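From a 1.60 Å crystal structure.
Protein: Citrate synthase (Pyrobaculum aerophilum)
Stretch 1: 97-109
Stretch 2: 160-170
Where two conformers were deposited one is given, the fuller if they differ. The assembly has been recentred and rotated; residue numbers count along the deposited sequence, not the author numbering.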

ATOM      1  N   THR A  97     -11.237 -16.372   5.461  1.00  9.88           N
ATOM      2  CA  THR A  97     -10.878 -15.765   4.182  1.00 10.07           C
ATOM      3  C   THR A  97     -11.962 -16.043   3.140  1.00 11.31           C
ATOM      4  O   THR A  97     -12.376 -15.152   2.414  1.00  8.86           O
ATOM      5  CB  THR A  97      -9.547 -16.325   3.693  1.00 10.91           C
ATOM      6  OG1 THR A  97      -8.560 -16.113   4.711  1.00  8.76           O
ATOM      7  CG2 THR A  97      -9.115 -15.678   2.381  1.00 10.09           C
ATOM      8  N   VAL A  98     -12.449 -17.276   3.100  1.00 10.46           N
ATOM      9  CA  VAL A  98     -13.498 -17.658   2.161  1.00  9.26           C
ATOM     10  C   VAL A  98     -14.766 -16.852   2.431  1.00  9.98           C
ATOM     11  O   VAL A  98     -15.395 -16.358   1.492  1.00 11.26           O
ATOM     12  CB  VAL A  98     -13.779 -19.169   2.228  1.00  9.39           C
ATOM     13  CG1 VAL A  98     -14.915 -19.539   1.281  1.00 10.95           C
ATOM     14  CG2 VAL A  98     -12.518 -19.924   1.875  1.00  9.94           C
ATOM     15  N   GLU A  99     -15.076 -16.614   3.707  1.00  9.24           N
ATOM     16  CA  GLU A  99     -16.248 -15.798   4.030  1.00 11.10           C
ATOM     17  C   GLU A  99     -16.033 -14.355   3.598  1.00 11.23           C
ATOM     18  O   GLU A  99     -16.969 -13.697   3.147  1.00 12.32           O
ATOM     19  CB  GLU A  99     -16.616 -15.898   5.501  1.00 13.36           C
ATOM     20  CG  GLU A  99     -17.046 -17.308   5.882  1.00 16.55           C
ATOM     21  CD  GLU A  99     -18.169 -17.843   4.990  1.00 33.15           C
ATOM     22  OE1 GLU A  99     -19.192 -17.140   4.831  1.00 31.24           O
ATOM     23  OE2 GLU A  99     -18.024 -18.961   4.440  1.00 37.75           O
ATOM     24  N   VAL A 100     -14.817 -13.839   3.771  1.00  8.67           N
ATOM     25  CA  VAL A 100     -14.522 -12.496   3.303  1.00 10.32           C
ATOM     26  C   VAL A 100     -14.766 -12.412   1.792  1.00  9.32           C
ATOM     27  O   VAL A 100     -15.440 -11.510   1.314  1.00  9.87           O
ATOM     28  CB  VAL A 100     -13.103 -12.075   3.674  1.00  7.46           C
ATOM     29  CG1 VAL A 100     -12.678 -10.825   2.914  1.00  9.65           C
ATOM     30  CG2 VAL A 100     -13.032 -11.859   5.183  1.00  7.54           C
ATOM     31  N   ILE A 101     -14.244 -13.378   1.041  1.00  7.98           N
ATOM     32  CA  ILE A 101     -14.476 -13.405  -0.410  1.00  8.23           C
ATOM     33  C   ILE A 101     -15.977 -13.492  -0.740  1.00  9.05           C
ATOM     34  O   ILE A 101     -16.466 -12.790  -1.633  1.00  9.19           O
ATOM     35  CB  ILE A 101     -13.721 -14.575  -1.067  1.00  8.87           C
ATOM     36  CG1 ILE A 101     -12.208 -14.397  -0.877  1.00  8.95           C
ATOM     37  CG2 ILE A 101     -14.038 -14.636  -2.572  1.00  9.56           C
ATOM     38  CD1 ILE A 101     -11.378 -15.659  -1.240  1.00  8.73           C
ATOM     39  N   ARG A 102     -16.704 -14.346  -0.033  1.00 10.38           N
ATOM     40  CA  ARG A 102     -18.142 -14.518  -0.257  0.50  6.42           C
ATOM     41  C   ARG A 102     -18.853 -13.187  -0.085  1.00 12.08           C
ATOM     42  O   ARG A 102     -19.701 -12.801  -0.900  1.00 13.97           O
ATOM     43  CB  ARG A 102     -18.715 -15.514   0.745  0.50  9.56           C
ATOM     44  CG  ARG A 102     -20.182 -15.844   0.512  0.50 16.23           C
ATOM     45  CD  ARG A 102     -20.747 -16.677   1.645  0.50 19.54           C
ATOM     46  NE  ARG A 102     -19.933 -17.856   1.914  0.50 16.37           N
ATOM     47  CZ  ARG A 102     -20.088 -19.044   1.333  0.50 20.40           C
ATOM     48  NH1 ARG A 102     -21.019 -19.239   0.409  0.50 22.53           N
ATOM     49  NH2 ARG A 102     -19.279 -20.045   1.668  0.50 21.62           N
ATOM     50  N   ASN A 103     -18.508 -12.484   0.988  1.00 10.28           N
ATOM     51  CA  ASN A 103     -19.133 -11.187   1.239  1.00  9.50           C
ATOM     52  C   ASN A 103     -18.846 -10.149   0.183  1.00 11.46           C
ATOM     53  O   ASN A 103     -19.641  -9.235  -0.007  1.00 14.05           O
ATOM     54  CB  ASN A 103     -18.774 -10.655   2.599  1.00 14.08           C
ATOM     55  CG  ASN A 103     -19.593 -11.296   3.656  1.00 17.57           C
ATOM     56  OD1 ASN A 103     -20.822 -11.157   3.650  1.00 28.90           O
ATOM     57  ND2 ASN A 103     -18.962 -12.107   4.485  1.00 17.41           N
ATOM     58  N   LEU A 104     -17.742 -10.327  -0.533  1.00  8.57           N
ATOM     59  CA  LEU A 104     -17.333  -9.417  -1.587  1.00  9.98           C
ATOM     60  C   LEU A 104     -17.551 -10.016  -2.988  1.00  7.48           C
ATOM     61  O   LEU A 104     -17.036  -9.503  -3.969  1.00 10.49           O
ATOM     62  CB  LEU A 104     -15.873  -9.049  -1.372  1.00 12.18           C
ATOM     63  CG  LEU A 104     -15.610  -8.297  -0.061  1.00 13.87           C
ATOM     64  CD1 LEU A 104     -14.131  -7.925   0.040  1.00 16.70           C
ATOM     65  CD2 LEU A 104     -16.497  -7.068  -0.039  1.00 17.37           C
ATOM     66  N   ALA A 105     -18.435 -11.004  -3.055  1.00 10.61           N
ATOM     67  CA  ALA A 105     -18.701 -11.720  -4.299  1.00 11.82           C
ATOM     68  C   ALA A 105     -19.224 -10.795  -5.382  1.00  8.09           C
ATOM     69  O   ALA A 105     -18.972 -11.004  -6.567  1.00 11.64           O
ATOM     70  CB  ALA A 105     -19.684 -12.841  -4.056  1.00 16.45           C
ATOM     71  N   LYS A 106     -20.011  -9.803  -4.978  1.00  9.79           N
ATOM     72  CA  LYS A 106     -20.627  -8.918  -5.947  1.00 13.39           C
ATOM     73  C   LYS A 106     -19.799  -7.690  -6.247  1.00 14.11           C
ATOM     74  O   LYS A 106     -20.233  -6.825  -7.006  1.00 17.56           O
ATOM     75  CB  LYS A 106     -22.022  -8.508  -5.486  1.00 20.39           C
ATOM     76  CG  LYS A 106     -23.017  -9.649  -5.484  1.00 22.84           C
ATOM     77  CD  LYS A 106     -24.368  -9.190  -4.953  1.00 34.65           C
ATOM     78  CE  LYS A 106     -25.382 -10.326  -4.944  1.00 40.50           C
ATOM     79  NZ  LYS A 106     -26.723  -9.853  -4.500  1.00 47.78           N
ATOM     80  N   ALA A 107     -18.628  -7.611  -5.627  1.00 11.14           N
ATOM     81  CA  ALA A 107     -17.720  -6.494  -5.819  1.00 13.20           C
ATOM     82  C   ALA A 107     -16.666  -6.846  -6.852  1.00 13.84           C
ATOM     83  O   ALA A 107     -16.512  -8.014  -7.234  1.00 14.27           O
ATOM     84  CB  ALA A 107     -17.069  -6.141  -4.509  1.00 14.06           C
ATOM     85  N   HIS A 108     -15.915  -5.844  -7.281  1.00  9.95           N
ATOM     86  CA  HIS A 108     -14.855  -6.056  -8.242  1.00  9.28           C
ATOM     87  C   HIS A 108     -13.818  -6.971  -7.615  1.00  7.51           C
ATOM     88  O   HIS A 108     -13.500  -6.841  -6.426  1.00 10.37           O
ATOM     89  CB  HIS A 108     -14.216  -4.728  -8.641  1.00 12.21           C
ATOM     90  CG  HIS A 108     -13.205  -4.857  -9.737  1.00 18.35           C
ATOM     91  ND1 HIS A 108     -11.901  -5.256  -9.506  1.00 16.04           N
ATOM     92  CD2 HIS A 108     -13.304  -4.644 -11.071  1.00 20.23           C
ATOM     93  CE1 HIS A 108     -11.245  -5.289 -10.650  1.00 17.55           C
ATOM     94  NE2 HIS A 108     -12.072  -4.918 -11.617  1.00 21.11           N
ATOM     95  N   PRO A 109     -13.285  -7.921  -8.398  1.00  9.47           N
ATOM     96  CA  PRO A 109     -12.360  -8.875  -7.813  1.00 10.09           C
ATOM     97  C   PRO A 109     -11.139  -8.289  -7.131  1.00  9.11           C
ATOM     98  O   PRO A 109     -10.637  -8.896  -6.200  1.00 10.25           O
ATOM     99  CB  PRO A 109     -11.948  -9.767  -8.985  1.00 13.90           C
ATOM    100  CG  PRO A 109     -12.493  -9.154 -10.197  1.00 15.00           C
ATOM    101  CD  PRO A 109     -13.572  -8.213  -9.809  1.00 10.02           C
ATOM    102  N   THR A 160      -6.325 -19.341  -5.655  1.00  5.08           N
ATOM    103  CA  THR A 160      -7.511 -19.803  -4.947  1.00  5.00           C
ATOM    104  C   THR A 160      -8.438 -18.623  -4.667  1.00  6.90           C
ATOM    105  O   THR A 160      -9.658 -18.712  -4.814  1.00  7.94           O
ATOM    106  CB  THR A 160      -7.120 -20.528  -3.652  1.00  7.34           C
ATOM    107  OG1 THR A 160      -6.046 -21.432  -3.931  1.00  8.11           O
ATOM    108  CG2 THR A 160      -8.307 -21.297  -3.086  1.00  5.73           C
ATOM    109  N   ILE A 161      -7.845 -17.528  -4.222  1.00  6.12           N
ATOM    110  CA  ILE A 161      -8.606 -16.324  -3.934  1.00  6.64           C
ATOM    111  C   ILE A 161      -9.338 -15.866  -5.201  1.00  4.42           C
ATOM    112  O   ILE A 161     -10.551 -15.620  -5.183  1.00  8.48           O
ATOM    113  CB  ILE A 161      -7.697 -15.204  -3.426  1.00  7.77           C
ATOM    114  CG1 ILE A 161      -7.104 -15.571  -2.065  1.00  8.99           C
ATOM    115  CG2 ILE A 161      -8.496 -13.893  -3.299  1.00  9.58           C
ATOM    116  CD1 ILE A 161      -6.130 -14.549  -1.537  1.00  8.44           C
ATOM    117  N   VAL A 162      -8.607 -15.765  -6.295  1.00  6.13           N
ATOM    118  CA  VAL A 162      -9.175 -15.345  -7.569  1.00  5.35           C
ATOM    119  C   VAL A 162     -10.316 -16.254  -8.009  1.00  6.80           C
ATOM    120  O   VAL A 162     -11.408 -15.789  -8.353  1.00  8.96           O
ATOM    121  CB  VAL A 162      -8.080 -15.253  -8.639  1.00  9.17           C
ATOM    122  CG1 VAL A 162      -8.681 -14.947 -10.023  1.00  8.87           C
ATOM    123  CG2 VAL A 162      -7.017 -14.216  -8.235  1.00  7.83           C
ATOM    124  N   ALA A 163     -10.047 -17.558  -8.046  1.00  6.40           N
ATOM    125  CA  ALA A 163     -11.033 -18.533  -8.490  1.00  7.11           C
ATOM    126  C   ALA A 163     -12.276 -18.565  -7.603  1.00  5.46           C
ATOM    127  O   ALA A 163     -13.404 -18.618  -8.111  1.00  8.84           O
ATOM    128  CB  ALA A 163     -10.409 -19.925  -8.574  1.00  7.55           C
ATOM    129  N   TYR A 164     -12.096 -18.491  -6.277  1.00  6.90           N
ATOM    130  CA  TYR A 164     -13.239 -18.522  -5.371  1.00  8.04           C
ATOM    131  C   TYR A 164     -14.116 -17.301  -5.595  1.00  5.61           C
ATOM    132  O   TYR A 164     -15.329 -17.401  -5.649  1.00  9.00           O
ATOM    133  CB  TYR A 164     -12.785 -18.545  -3.923  1.00  8.63           C
ATOM    134  CG  TYR A 164     -12.354 -19.896  -3.396  1.00  7.18           C
ATOM    135  CD1 TYR A 164     -12.056 -20.941  -4.254  1.00  7.98           C
ATOM    136  CD2 TYR A 164     -12.126 -20.086  -2.035  1.00 10.27           C
ATOM    137  CE1 TYR A 164     -11.658 -22.186  -3.766  1.00  7.38           C
ATOM    138  CE2 TYR A 164     -11.690 -21.313  -1.544  1.00 11.07           C
ATOM    139  CZ  TYR A 164     -11.445 -22.355  -2.424  1.00 11.08           C
ATOM    140  OH  TYR A 164     -10.979 -23.578  -1.963  1.00 11.84           O
ATOM    141  N   HIS A 165     -13.478 -16.160  -5.818  1.00  8.36           N
ATOM    142  CA  HIS A 165     -14.251 -14.970  -6.090  1.00  7.23           C
ATOM    143  C   HIS A 165     -15.023 -15.143  -7.390  1.00  6.75           C
ATOM    144  O   HIS A 165     -16.216 -14.812  -7.466  1.00  8.16           O
ATOM    145  CB  HIS A 165     -13.379 -13.746  -6.178  1.00  9.71           C
ATOM    146  CG  HIS A 165     -14.170 -12.492  -6.288  1.00  8.34           C
ATOM    147  ND1 HIS A 165     -14.555 -11.975  -7.502  1.00  7.83           N
ATOM    148  CD2 HIS A 165     -14.784 -11.742  -5.342  1.00 10.86           C
ATOM    149  CE1 HIS A 165     -15.308 -10.908  -7.301  1.00 10.57           C
ATOM    150  NE2 HIS A 165     -15.467 -10.748  -5.999  1.00  8.73           N
ATOM    151  N   TYR A 166     -14.353 -15.658  -8.417  1.00  9.06           N
ATOM    152  CA  TYR A 166     -15.023 -15.884  -9.698  1.00  8.19           C
ATOM    153  C   TYR A 166     -16.268 -16.737  -9.499  1.00  8.69           C
ATOM    154  O   TYR A 166     -17.348 -16.378  -9.949  1.00 11.18           O
ATOM    155  CB  TYR A 166     -14.093 -16.502 -10.722  1.00  9.87           C
ATOM    156  CG  TYR A 166     -14.820 -16.928 -11.968  1.00  7.26           C
ATOM    157  CD1 TYR A 166     -15.300 -15.983 -12.858  1.00 13.09           C
ATOM    158  CD2 TYR A 166     -15.098 -18.268 -12.212  1.00  9.92           C
ATOM    159  CE1 TYR A 166     -16.021 -16.361 -13.972  1.00 14.15           C
ATOM    160  CE2 TYR A 166     -15.775 -18.658 -13.346  1.00 10.67           C
ATOM    161  CZ  TYR A 166     -16.261 -17.703 -14.203  1.00 11.00           C
ATOM    162  OH  TYR A 166     -16.962 -18.106 -15.331  1.00 14.58           O
ATOM    163  N   ARG A 167     -16.106 -17.872  -8.835  1.00  7.51           N
ATOM    164  CA  ARG A 167     -17.218 -18.783  -8.586  1.00  7.20           C
ATOM    165  C   ARG A 167     -18.339 -18.094  -7.826  1.00 10.31           C
ATOM    166  O   ARG A 167     -19.495 -18.172  -8.222  1.00  9.77           O
ATOM    167  CB  ARG A 167     -16.730 -19.996  -7.800  1.00 11.11           C
ATOM    168  CG  ARG A 167     -15.654 -20.796  -8.500  1.00 13.57           C
ATOM    169  CD  ARG A 167     -16.144 -21.499  -9.740  1.00 14.54           C
ATOM    170  NE  ARG A 167     -17.158 -22.517  -9.445  1.00 13.61           N
ATOM    171  CZ  ARG A 167     -17.645 -23.333 -10.375  1.00 16.07           C
ATOM    172  NH1 ARG A 167     -17.199 -23.259 -11.622  1.00 14.82           N
ATOM    173  NH2 ARG A 167     -18.558 -24.221 -10.051  1.00 17.20           N
ATOM    174  N   PHE A 168     -18.007 -17.456  -6.706  1.00  9.80           N
ATOM    175  CA  PHE A 168     -19.023 -16.764  -5.936  1.00  9.09           C
ATOM    176  C   PHE A 168     -19.693 -15.648  -6.725  1.00  9.41           C
ATOM    177  O   PHE A 168     -20.890 -15.420  -6.563  1.00 13.40           O
ATOM    178  CB  PHE A 168     -18.478 -16.191  -4.634  1.00  9.49           C
ATOM    179  CG  PHE A 168     -18.120 -17.217  -3.602  1.00 10.54           C
ATOM    180  CD1 PHE A 168     -18.993 -18.235  -3.268  1.00 13.95           C
ATOM    181  CD2 PHE A 168     -17.021 -17.014  -2.798  1.00 15.27           C
ATOM    182  CE1 PHE A 168     -18.691 -19.122  -2.245  1.00 20.05           C
ATOM    183  CE2 PHE A 168     -16.703 -17.903  -1.781  1.00 15.46           C
ATOM    184  CZ  PHE A 168     -17.562 -18.930  -1.481  1.00 13.39           C
ATOM    185  N   SER A 169     -18.927 -14.943  -7.559  1.00  9.56           N
ATOM    186  CA  SER A 169     -19.484 -13.818  -8.328  1.00  9.38           C
ATOM    187  C   SER A 169     -20.549 -14.303  -9.312  1.00 14.31           C
ATOM    188  O   SER A 169     -21.441 -13.544  -9.702  1.00 16.08           O
ATOM    189  CB  SER A 169     -18.382 -13.055  -9.077  1.00  9.20           C
ATOM    190  OG  SER A 169     -17.930 -13.778 -10.201  1.00 11.64           O
ATOM    191  N   ARG A 170     -20.443 -15.571  -9.709  1.00 11.81           N
ATOM    192  CA  ARG A 170     -21.361 -16.207 -10.658  1.00 14.96           C
ATOM    193  C   ARG A 170     -22.438 -17.055  -9.952  1.00 13.90           C
ATOM    194  O   ARG A 170     -23.185 -17.797 -10.596  1.00 19.93           O
ATOM    195  CB  ARG A 170     -20.564 -17.069 -11.651  1.00 16.43           C
ATOM    196  CG  ARG A 170     -20.065 -16.347 -12.888  1.00 21.85           C
ATOM    197  CD  ARG A 170     -19.253 -15.085 -12.608  1.00 31.82           C
ATOM    198  NE  ARG A 170     -18.941 -14.355 -13.844  1.00 28.37           N
ATOM    199  CZ  ARG A 170     -18.312 -13.181 -13.896  1.00 27.83           C
ATOM    200  NH1 ARG A 170     -17.930 -12.576 -12.786  1.00 21.57           N
ATOM    201  NH2 ARG A 170     -18.076 -12.600 -15.062  1.00 32.22           N
TER

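Two helices, 97-103 and 160-169, run in broadly the same direction, their axes crossing at -43° and approaching to 9.2 Å. Beyond the first helix, the chain from Leu 104 to Pro 109 wraps past the C-terminal half of the second, so the contact, which buries 615 Å² in all, joins helix to helix at one end and turn to helix at the other.

Ile 101 is the knob of the helix packing. Its CA-to-CB bond points toward the second helix, and its side chain sits in a hole formed by Ile 161, Tyr 164, His 165 and Phe 168. With chi1 m and chi2 t, the side chain of Ile 101 extends CD1 to 4.0 Å from Ile 161 CG2, and Ile 101 CG2 lies 3.5 Å from His 165 CA and 3.8 Å from Phe 168 CD2. A branched, wholly apolar side chain thus meets both backbone and side chains in a buried site. Val 98, one turn earlier, uses its t rotamer to set CG2 3.8 Å from Tyr 164 CE2, at the edge of that ring, and CG1 3.9 Å from Phe 168 CZ.

Phe 168 also points toward the first stretch. Its m rotamer lays the ring beside the helix, with Ile 101 CG2 at its edge and Arg 102 over one face; Arg 102 CA lies 4.2 Å from the centroid of the Phe 168 ring, off-centre. Arginine suits this exposed margin because its aliphatic part can cover an aromatic ring while its charged end remains near solvent. Here the guanidinium also turns a face to Phe 168, with Arg 102 NH1 3.5 Å from Phe 168 CE1, and the chi3 bend (m) accompanies a salt bridge from Arg 102 NE to Glu 99 OE1 at 3.1 Å.

His 165 provides the polar link. Its CA-to-CB bond points sideways, but chi1 t carries the imidazole into the turn, where His 165 NE2 donates a hydrogen bond to Leu 104 O at 2.9 Å. Leu 104 O also accepts a hydrogen bond from Ala 107 N at 3.0 Å, closing the type I turn. ND1 is hydrogen-bonded elsewhere in the structure, so both ring nitrogens of this buried histidine are satisfied. Pro 109 CA covers one ring face, 3.9 Å from the centroid of the His 165 ring.

The backbones come closest at Ala 105 and Ser 169, whose CA atoms are 4.6 Å apart. Small side chains suit such proximity: Ala 105 CB rests 3.6 Å from Phe 168 CB.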